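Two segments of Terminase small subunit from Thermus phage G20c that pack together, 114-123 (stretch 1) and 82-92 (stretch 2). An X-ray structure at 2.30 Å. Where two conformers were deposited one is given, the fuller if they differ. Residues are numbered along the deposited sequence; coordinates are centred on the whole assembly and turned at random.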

# COMPACT_ATOMS: atom_id res chain seq x y z
N ASP B 114 -13.73 0.14 -12.25
CA ASP B 114 -14.09 1.50 -11.85
C ASP B 114 -15.56 1.64 -11.40
O ASP B 114 -15.85 2.46 -10.54
CB ASP B 114 -13.76 2.48 -12.97
CG ASP B 114 -12.25 2.57 -13.22
OD1 ASP B 114 -11.46 2.27 -12.30
OD2 ASP B 114 -11.87 2.93 -14.34
N ILE B 115 -16.46 0.83 -11.95
CA ILE B 115 -17.84 0.76 -11.47
C ILE B 115 -17.86 0.15 -10.08
O ILE B 115 -18.55 0.64 -9.19
CB ILE B 115 -18.72 -0.04 -12.44
CG1 ILE B 115 -18.91 0.75 -13.74
CG2 ILE B 115 -20.08 -0.35 -11.84
CD1 ILE B 115 -19.48 -0.07 -14.88
N ALA B 116 -17.09 -0.93 -9.90
CA ALA B 116 -16.94 -1.58 -8.60
C ALA B 116 -16.37 -0.62 -7.57
O ALA B 116 -16.85 -0.56 -6.43
CB ALA B 116 -16.05 -2.81 -8.71
N ALA B 117 -15.36 0.14 -7.97
CA ALA B 117 -14.70 1.09 -7.08
C ALA B 117 -15.66 2.19 -6.62
O ALA B 117 -15.63 2.58 -5.46
CB ALA B 117 -13.46 1.70 -7.74
N MET B 118 -16.50 2.66 -7.53
CA MET B 118 -17.46 3.70 -7.21
C MET B 118 -18.55 3.18 -6.27
O MET B 118 -18.96 3.90 -5.36
CB MET B 118 -18.08 4.28 -8.48
CG MET B 118 -19.07 5.42 -8.24
SD MET B 118 -18.30 6.83 -7.41
CE MET B 118 -17.39 7.56 -8.76
N ALA B 119 -19.01 1.95 -6.49
CA ALA B 119 -20.01 1.35 -5.59
C ALA B 119 -19.46 1.26 -4.17
O ALA B 119 -20.16 1.54 -3.21
CB ALA B 119 -20.43 -0.03 -6.06
N ASP B 120 -18.19 0.90 -4.07
CA ASP B 120 -17.52 0.82 -2.78
C ASP B 120 -17.37 2.17 -2.05
O ASP B 120 -17.53 2.22 -0.83
CB ASP B 120 -16.15 0.18 -2.96
CG ASP B 120 -15.54 -0.23 -1.65
OD1 ASP B 120 -16.18 -0.99 -0.89
OD2 ASP B 120 -14.42 0.24 -1.38
N ARG B 121 -17.07 3.23 -2.80
CA ARG B 121 -17.07 4.60 -2.26
C ARG B 121 -18.44 4.99 -1.68
O ARG B 121 -18.53 5.63 -0.63
CB ARG B 121 -16.70 5.60 -3.35
CG ARG B 121 -15.27 5.50 -3.87
CD ARG B 121 -14.27 6.04 -2.88
NE ARG B 121 -13.04 6.48 -3.52
CZ ARG B 121 -12.03 7.08 -2.90
NH1 ARG B 121 -12.07 7.31 -1.58
NH2 ARG B 121 -10.95 7.43 -3.59
N ILE B 122 -19.50 4.61 -2.38
CA ILE B 122 -20.86 4.92 -1.95
C ILE B 122 -21.21 4.08 -0.73
O ILE B 122 -21.78 4.60 0.23
CB ILE B 122 -21.87 4.71 -3.10
CG1 ILE B 122 -21.59 5.70 -4.24
CG2 ILE B 122 -23.30 4.89 -2.62
CD1 ILE B 122 -22.13 5.23 -5.57
N MET B 123 -20.86 2.79 -0.75
CA MET B 123 -21.10 1.90 0.40
C MET B 123 -20.33 2.32 1.66
O MET B 123 -20.87 2.22 2.76
CB MET B 123 -20.80 0.44 0.05
CG MET B 123 -21.79 -0.17 -0.95
SD MET B 123 -21.54 -1.93 -1.28
CE MET B 123 -20.05 -1.90 -2.27
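Stretch 2, residues 82-92: AIYQNMLRNYN

Stretch 2 packs on stretch 1 as one helix against another, nearly antiparallel, through an apolar knobs-into-holes contact with no hydrogen bond across it. Both segments are helical throughout and belong to longer helices that extend beyond either end. In stretch 2 the evidence is phi between -68° and -53°, psi between -48° and -39°, and an unbroken series of i to i-4 bonds, from Asn86 N to Ala82 O at 3.2 Å through Asn92 N to Leu88 O at 2.9 Å; stretch 1 shows the same pattern, from Met118 N to Asp114 O at 3.1 Å through Met123 N to Ala119 O at 2.8 Å. The N-to-C directions differ by 161° (signed crossing angle -161°), and the axes come within 10.0 Å of each other.

The register follows from the nearest CA pairs: Ile115 CA lies 6.6 Å from Met87 CA, and Met118 CA lies 6.4 Å from Tyr84 CA. A step forward along stretch 1 is thus matched by a step backward along stretch 2, as an antiparallel pairing requires.

Two side chains act as knobs, one from each helix. Tyr84, with chi1 t and its CA-to-CB bond directed toward stretch 1, sits among Ile115, Met118, Ala119 and Ile122. Its CE1 is 3.5 Å from Ile115 CG2 and 4.0 Å from Ala119 CB, while its CB is 3.9 Å from Met118 CG and 4.0 Å from Ile122 CD1. Met118 CG lies near the plane of the ring, at its edge. The hydroxyl is hydrogen-bonded elsewhere in the structure, so its polarity is satisfied without a partner on stretch 1.

Ile115 is the reciprocal knob, lodged among Tyr84, Met87, Leu88 and Tyr91. Its CA-to-CB bond points sideways, but with chi1 m and chi2 t the end of the chain comes nearer to stretch 2: CD1 reaches Tyr91 CB at 3.8 Å and Leu88 CD2 at 4.4 Å, and CG1 lies 4.0 Å from Met87 CB. It has 110 Å² covered by stretch 2, the largest share of any residue here, within a total of 431 Å² buried over both sides.

The CA-to-CB bond of Met87 is also directed toward stretch 1. Its CE lies 3.2 Å from Asp114 O, so the thioether tip rests against the backbone there, and its SD is 4.2 Å from Met118 CB. Ile83 adds a smaller contact, its CG2 4.0 Å from Met118 CE.

The side chains of Gln85, Asn86, Arg89 and Asn92 are out of reach of stretch 1 and take no part.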

# COMPACT_ATOMS: atom_id res chain seq x y z
N ALA B 82 -25.33 9.42 -8.82
CA ALA B 82 -25.63 9.88 -10.18
C ALA B 82 -24.49 9.54 -11.15
O ALA B 82 -24.74 9.08 -12.26
CB ALA B 82 -25.91 11.38 -10.20
N ILE B 83 -23.25 9.77 -10.71
CA ILE B 83 -22.09 9.39 -11.51
C ILE B 83 -22.05 7.87 -11.73
O ILE B 83 -21.80 7.42 -12.85
CB ILE B 83 -20.78 9.91 -10.89
CG1 ILE B 83 -20.75 11.45 -10.98
CG2 ILE B 83 -19.56 9.32 -11.61
CD1 ILE B 83 -19.76 12.11 -10.04
N TYR B 84 -22.32 7.08 -10.68
CA TYR B 84 -22.40 5.63 -10.80
C TYR B 84 -23.39 5.22 -11.91
O TYR B 84 -23.07 4.37 -12.74
CB TYR B 84 -22.80 4.99 -9.46
CG TYR B 84 -22.98 3.48 -9.50
CD1 TYR B 84 -21.90 2.61 -9.42
CD2 TYR B 84 -24.25 2.93 -9.63
CE1 TYR B 84 -22.08 1.24 -9.46
CE2 TYR B 84 -24.44 1.56 -9.67
CZ TYR B 84 -23.36 0.72 -9.59
OH TYR B 84 -23.58 -0.64 -9.63
N GLN B 85 -24.58 5.83 -11.93
CA GLN B 85 -25.57 5.50 -12.96
C GLN B 85 -25.09 5.82 -14.38
O GLN B 85 -25.33 5.03 -15.29
CB GLN B 85 -26.93 6.17 -12.70
CG GLN B 85 -27.72 5.55 -11.56
CD GLN B 85 -28.14 4.10 -11.82
OE1 GLN B 85 -28.71 3.79 -12.86
NE2 GLN B 85 -27.88 3.22 -10.85
N ASN B 86 -24.41 6.95 -14.57
CA ASN B 86 -23.83 7.27 -15.87
C ASN B 86 -22.80 6.23 -16.29
O ASN B 86 -22.74 5.84 -17.46
CB ASN B 86 -23.17 8.64 -15.89
CG ASN B 86 -22.70 9.03 -17.28
OD1 ASN B 86 -21.56 9.44 -17.48
ND2 ASN B 86 -23.58 8.87 -18.26
N MET B 87 -21.99 5.78 -15.34
CA MET B 87 -20.95 4.79 -15.63
C MET B 87 -21.55 3.48 -16.10
O MET B 87 -21.09 2.93 -17.09
CB MET B 87 -20.08 4.56 -14.40
CG MET B 87 -19.21 5.75 -14.05
SD MET B 87 -18.53 5.64 -12.39
CE MET B 87 -17.18 4.50 -12.68
N LEU B 88 -22.57 3.00 -15.39
CA LEU B 88 -23.32 1.81 -15.80
C LEU B 88 -23.94 1.96 -17.17
O LEU B 88 -23.88 1.04 -17.98
CB LEU B 88 -24.48 1.52 -14.84
CG LEU B 88 -24.33 0.49 -13.75
CD1 LEU B 88 -25.71 0.30 -13.12
CD2 LEU B 88 -23.77 -0.83 -14.28
N ARG B 89 -24.58 3.11 -17.39
CA ARG B 89 -25.25 3.41 -18.65
C ARG B 89 -24.27 3.30 -19.80
O ARG B 89 -24.55 2.68 -20.82
CB ARG B 89 -25.85 4.82 -18.60
CG ARG B 89 -26.67 5.22 -19.81
CD ARG B 89 -27.40 6.54 -19.58
NE ARG B 89 -26.54 7.71 -19.83
CZ ARG B 89 -26.80 8.73 -20.67
NH1 ARG B 89 -27.93 8.78 -21.39
NH2 ARG B 89 -25.92 9.73 -20.78
N ASN B 90 -23.11 3.92 -19.61
CA ASN B 90 -22.04 3.86 -20.60
C ASN B 90 -21.51 2.45 -20.81
O ASN B 90 -21.33 2.04 -21.95
CB ASN B 90 -20.92 4.82 -20.23
CG ASN B 90 -21.24 6.24 -20.63
OD1 ASN B 90 -21.28 6.56 -21.81
ND2 ASN B 90 -21.47 7.11 -19.64
N TYR B 91 -21.29 1.70 -19.72
CA TYR B 91 -20.84 0.32 -19.84
C TYR B 91 -21.84 -0.52 -20.64
O TYR B 91 -21.43 -1.32 -21.49
CB TYR B 91 -20.62 -0.34 -18.47
CG TYR B 91 -20.11 -1.76 -18.59
CD1 TYR B 91 -18.78 -2.01 -18.90
CD2 TYR B 91 -20.95 -2.86 -18.44
CE1 TYR B 91 -18.30 -3.29 -19.04
CE2 TYR B 91 -20.49 -4.16 -18.58
CZ TYR B 91 -19.16 -4.37 -18.88
OH TYR B 91 -18.66 -5.64 -19.03
N ASN B 92 -23.12 -0.37 -20.35
CA ASN B 92 -24.16 -1.12 -21.03
C ASN B 92 -24.28 -0.71 -22.50
O ASN B 92 -24.48 -1.56 -23.35
CB ASN B 92 -25.52 -1.00 -20.32
CG ASN B 92 -25.53 -1.69 -18.96
OD1 ASN B 92 -24.71 -2.57 -18.69
ND2 ASN B 92 -26.44 -1.27 -18.08